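Local coordinates for heme-binding protein A (Haemophilus parasuis 29755, PDB 3TPA) that probably binds glutathione, despite its heme-related name, as an extracellular solute-binding protein of the type that delivers substrates to ABC transporters, at residues 316-321 with 420-425; 287-292 with 473-478. The protein carries 1 engineered substitution. All coordinates share one frame; numbering follows the deposited sequence. Where two conformers were deposited one is given.

Interaction 1: 316-321 with 420-425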
# COMPACT_ATOMS: atom_id res chain seq x y z
N PRO A 316 3.81 14.72 -4.59
CA PRO A 316 2.92 13.62 -5.00
C PRO A 316 2.99 12.37 -4.09
O PRO A 316 2.28 11.41 -4.35
CB PRO A 316 3.42 13.27 -6.40
CG PRO A 316 4.84 13.71 -6.40
CD PRO A 316 4.90 14.93 -5.56
N PHE A 317 3.86 12.40 -3.08
CA PHE A 317 3.92 11.37 -2.06
C PHE A 317 4.28 12.00 -0.72
O PHE A 317 4.91 13.05 -0.69
CB PHE A 317 4.90 10.25 -2.43
CG PHE A 317 6.15 10.72 -3.14
CD1 PHE A 317 7.09 11.50 -2.50
CD2 PHE A 317 6.38 10.36 -4.46
CE1 PHE A 317 8.25 11.91 -3.16
CE2 PHE A 317 7.53 10.77 -5.12
CZ PHE A 317 8.46 11.55 -4.47
N PRO A 318 3.87 11.38 0.40
CA PRO A 318 4.15 11.96 1.72
C PRO A 318 5.63 11.89 2.10
O PRO A 318 6.42 11.22 1.42
CB PRO A 318 3.32 11.09 2.67
CG PRO A 318 3.24 9.77 1.98
CD PRO A 318 3.14 10.11 0.50
N ASP A 319 6.00 12.56 3.18
CA ASP A 319 7.40 12.68 3.55
C ASP A 319 8.02 11.39 4.07
O ASP A 319 9.21 11.37 4.35
CB ASP A 319 7.63 13.85 4.52
CG ASP A 319 7.12 13.59 5.95
OD1 ASP A 319 6.44 12.58 6.21
OD2 ASP A 319 7.41 14.44 6.82
N ALA A 320 7.24 10.31 4.17
CA ALA A 320 7.85 9.01 4.47
C ALA A 320 8.56 8.41 3.25
O ALA A 320 9.37 7.50 3.39
CB ALA A 320 6.81 8.05 4.97
N VAL A 321 8.23 8.91 2.05
CA VAL A 321 8.74 8.31 0.81
C VAL A 321 10.06 8.94 0.35
O VAL A 321 10.24 10.15 0.44
CB VAL A 321 7.70 8.38 -0.34
CG1 VAL A 321 8.25 7.73 -1.59
CG2 VAL A 321 6.40 7.69 0.06
N ASP A 420 9.25 5.31 -7.10
CA ASP A 420 8.98 4.73 -8.42
C ASP A 420 7.53 4.25 -8.54
O ASP A 420 6.93 4.34 -9.60
CB ASP A 420 9.91 3.54 -8.71
CG ASP A 420 9.54 2.82 -10.01
OD1 ASP A 420 9.99 3.26 -11.08
OD2 ASP A 420 8.78 1.83 -9.97
N ASN A 421 6.98 3.76 -7.44
CA ASN A 421 5.63 3.19 -7.45
C ASN A 421 4.55 4.25 -7.20
O ASN A 421 3.39 3.93 -7.02
CB ASN A 421 5.54 2.04 -6.43
CG ASN A 421 4.19 1.36 -6.40
OD1 ASN A 421 3.53 1.33 -5.36
ND2 ASN A 421 3.79 0.79 -7.53
N PHE A 422 4.96 5.52 -7.19
CA PHE A 422 4.03 6.65 -7.33
C PHE A 422 4.20 7.22 -8.75
O PHE A 422 3.27 7.27 -9.53
CB PHE A 422 4.34 7.79 -6.34
CG PHE A 422 3.92 7.53 -4.92
CD1 PHE A 422 2.69 7.97 -4.45
CD2 PHE A 422 4.78 6.88 -4.04
CE1 PHE A 422 2.30 7.75 -3.12
CE2 PHE A 422 4.38 6.64 -2.70
CZ PHE A 422 3.15 7.08 -2.25
N LEU A 423 5.42 7.64 -9.06
CA LEU A 423 5.69 8.44 -10.27
C LEU A 423 5.59 7.69 -11.60
O LEU A 423 5.13 8.23 -12.59
CB LEU A 423 7.06 9.09 -10.17
CG LEU A 423 7.28 10.00 -8.95
CD1 LEU A 423 8.72 10.43 -8.94
CD2 LEU A 423 6.37 11.21 -8.99
N PHE A 424 6.02 6.44 -11.62
CA PHE A 424 5.92 5.67 -12.86
C PHE A 424 4.45 5.32 -13.21
O PHE A 424 4.01 5.52 -14.34
CB PHE A 424 6.82 4.42 -12.83
CG PHE A 424 6.95 3.73 -14.16
CD1 PHE A 424 7.91 4.12 -15.08
CD2 PHE A 424 6.10 2.70 -14.48
CE1 PHE A 424 8.03 3.48 -16.32
CE2 PHE A 424 6.21 2.05 -15.71
CZ PHE A 424 7.16 2.44 -16.63
N PRO A 425 3.69 4.78 -12.25
CA PRO A 425 2.29 4.50 -12.58
C PRO A 425 1.51 5.75 -13.01
O PRO A 425 0.69 5.67 -13.94
CB PRO A 425 1.72 3.94 -11.28
CG PRO A 425 2.89 3.27 -10.63
CD PRO A 425 4.08 4.17 -10.96

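Interaction 2: 287-292 with 473-478. Unlike the reference sequence in segment 287-292: Q290 (reference Arg).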
# COMPACT_ATOMS: atom_id res chain seq x y z
N LYS A 287 -0.22 26.97 -18.54
CA LYS A 287 -0.62 28.10 -17.72
C LYS A 287 -2.05 27.91 -17.24
O LYS A 287 -2.39 28.29 -16.13
CB LYS A 287 -0.44 29.43 -18.46
CG LYS A 287 1.04 29.76 -18.80
CD LYS A 287 1.17 31.17 -19.38
CE LYS A 287 2.55 31.44 -19.98
NZ LYS A 287 2.63 32.86 -20.50
N VAL A 288 -2.89 27.32 -18.07
CA VAL A 288 -4.25 27.03 -17.64
C VAL A 288 -4.24 26.05 -16.48
O VAL A 288 -4.96 26.24 -15.49
CB VAL A 288 -5.15 26.51 -18.77
CG1 VAL A 288 -6.45 25.96 -18.21
CG2 VAL A 288 -5.42 27.62 -19.78
N ARG A 289 -3.43 25.00 -16.59
CA ARG A 289 -3.35 24.03 -15.52
C ARG A 289 -2.84 24.68 -14.24
O ARG A 289 -3.39 24.46 -13.17
CB ARG A 289 -2.51 22.82 -15.92
CG ARG A 289 -3.07 22.07 -17.13
CD ARG A 289 -2.50 20.67 -17.24
NE ARG A 289 -1.03 20.62 -17.36
CZ ARG A 289 -0.38 20.56 -18.51
NH1 ARG A 289 -1.05 20.57 -19.65
NH2 ARG A 289 0.95 20.51 -18.53
N GLN A 290 -1.81 25.51 -14.35
CA GLN A 290 -1.29 26.25 -13.20
C GLN A 290 -2.37 27.13 -12.58
O GLN A 290 -2.47 27.22 -11.35
CB GLN A 290 -0.08 27.09 -13.60
CG GLN A 290 1.11 26.24 -14.06
CD GLN A 290 2.23 27.07 -14.65
OE1 GLN A 290 2.00 28.16 -15.18
NE2 GLN A 290 3.46 26.56 -14.56
N ALA A 291 -3.19 27.76 -13.43
CA ALA A 291 -4.32 28.56 -12.95
C ALA A 291 -5.33 27.75 -12.11
O ALA A 291 -5.74 28.16 -11.02
CB ALA A 291 -5.03 29.25 -14.13
N LEU A 292 -5.74 26.60 -12.63
CA LEU A 292 -6.67 25.72 -11.91
C LEU A 292 -6.08 25.27 -10.60
O LEU A 292 -6.80 25.04 -9.63
CB LEU A 292 -7.01 24.51 -12.77
CG LEU A 292 -7.72 24.89 -14.05
CD1 LEU A 292 -8.02 23.68 -14.89
CD2 LEU A 292 -9.01 25.69 -13.72
N GLN A 473 6.07 19.14 -11.21
CA GLN A 473 5.40 20.28 -10.56
C GLN A 473 5.29 21.50 -11.47
O GLN A 473 4.25 22.14 -11.53
CB GLN A 473 6.09 20.65 -9.23
CG GLN A 473 5.31 21.67 -8.37
CD GLN A 473 4.03 21.11 -7.73
OE1 GLN A 473 3.51 20.09 -8.15
NE2 GLN A 473 3.53 21.79 -6.70
N GLN A 474 6.37 21.80 -12.20
CA GLN A 474 6.41 22.91 -13.15
C GLN A 474 5.29 22.81 -14.19
O GLN A 474 4.78 23.81 -14.67
CB GLN A 474 7.78 22.93 -13.86
CG GLN A 474 8.92 23.45 -12.99
CD GLN A 474 10.31 23.20 -13.56
OE1 GLN A 474 10.51 22.31 -14.40
NE2 GLN A 474 11.28 23.98 -13.10
N ASN A 475 4.92 21.58 -14.54
CA ASN A 475 3.93 21.33 -15.58
C ASN A 475 2.53 21.06 -15.06
O ASN A 475 1.57 21.06 -15.83
CB ASN A 475 4.41 20.18 -16.46
CG ASN A 475 5.55 20.58 -17.33
OD1 ASN A 475 5.36 21.27 -18.32
ND2 ASN A 475 6.76 20.21 -16.94
N SER A 476 2.41 20.83 -13.75
CA SER A 476 1.10 20.68 -13.09
C SER A 476 0.07 19.81 -13.83
O SER A 476 -1.07 20.25 -14.03
CB SER A 476 0.50 22.06 -12.79
OG SER A 476 -0.64 21.96 -11.93
N PRO A 477 0.44 18.58 -14.24
CA PRO A 477 -0.55 17.76 -14.97
C PRO A 477 -1.71 17.22 -14.11
O PRO A 477 -2.79 16.91 -14.62
CB PRO A 477 0.29 16.60 -15.52
CG PRO A 477 1.47 16.52 -14.64
CD PRO A 477 1.76 17.93 -14.19
N ILE A 478 -1.45 17.06 -12.81
CA ILE A 478 -2.50 16.79 -11.84
C ILE A 478 -2.27 17.77 -10.71
O ILE A 478 -1.18 18.34 -10.59
CB ILE A 478 -2.48 15.35 -11.27
CG1 ILE A 478 -1.23 15.10 -10.41
CG2 ILE A 478 -2.61 14.29 -12.41
CD1 ILE A 478 -1.26 13.71 -9.75
O HOH W 1 2.95 20.28 -20.53

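Interaction 1: 316-321 with 420-425
F317 and F422 form an edge-to-face aromatic pair that joins the loop after strand 310-312 to helix 420-427, inside the lobe of this periplasmic-binding-protein fold built on the six-stranded mixed sheet. The ring planes stand at 64°, with their centroids 5.4 Å apart, and it is F317 that turns its edge to the face of F422. The pair illustrates how one aromatic residue can engage another with more than its ring. F317 CB sits over the middle of the F422 face, 3.4 Å from the centroid and only 4° off the ring normal, a CH-pi contact. The backbone of F317 sets CB over the F422 face; with CG between the backbone N and the carbonyl carbon (chi1 37°), the phenyl ring swings from there toward L423. There F317 CE2 comes 3.9 Å from L423 CG, near the plane of the F317 ring, while F422 CB meets the same rim at CD2.

Residues of its own loop cover both faces of the F317 ring, with V321 CG1 over one and P316 CG over the opposite one, each displaced toward the rim. P316 CG also reaches across the contact to L423 CD2. A type I turn from P318 to V321 brings the chain back, so that V321 CG2 points tip to tip at F422 CE2, 3.6 Å away. No hydrogen bond crosses between the segments, and every touching residue is buried. Further contacts tie the contact to its surroundings: P318 leans on E267 and L269 of strand 261-276, while P316 and L423 both touch V469 of helix 458-475. On the CD1/CE1 side of the F422 ring, across from the CE2 that V321 meets, P316 O approaches CD1 obliquely, at 3.5 Å.

Interaction 2: 287-292 with 473-478
The flat guanidinium of R289 meets N475 O and S476 O at its edge, near its own plane, and P477 CA approaches obliquely at 3.8 Å from R289 NE. A water lies near the same plane but beyond NH2, on the side away from N475 O. The motif is an arginine from one helix, 286-294, gripping backbone carbonyls at the C-terminal end of another, 458-475. R289 binds side-on: NE at 3.0 Å and NH2 at 2.8 Å both donate to N475 O, so this one oxygen takes a two-nitrogen grip. The NE bond runs close to the C=O axis (168° at the oxygen), whereas NH2 comes in at a more bent angle. A bend at chi3 (-58°) turns the guanidinium toward the helix end, and NE adds a weak bond to S476 O.

The contact exemplifies a charge meeting a helix terminus: the positive group lies where the helix dipole is expected to be negative, which should favour the interaction. NH1 donates to L283 O, fixing the other side of the guanidinium. The chain leaves the helix at S476, whose positive phi accompanies the change of direction into strand 478-491. Its CB points toward helix 286-294, and its OG bonds to H293 ND1. Q290, which differs from the reference sequence and follows R289, extends its chain so that NE2 makes a weak bond to Q474 O. N475 ND2 turns back to I471 O in its own helix, while N475 OD1 accepts a weak bond from the water that receives R289 NH2 at 2.8 Å.

How the interactions relate
Following the chain from the N terminus, helix 286-294 comes first and supplies one side of interaction 2, which stays open while strand 310-312 and the loop 316-321 go by. Interaction 1 then closes a loop of about a hundred residues when helix 420-427 arrives. Only at the end of helix 458-475 does interaction 2 close the larger loop, so interaction 1 is nested inside it. Their centres lie 19 Å apart and their nearest atoms about 6 Å, without touching. Helix 458-475 relates them: its side borders interaction 1, and its C-terminal end meets helix 286-294 before the chain enters strand 478-491 of the six-stranded sheet.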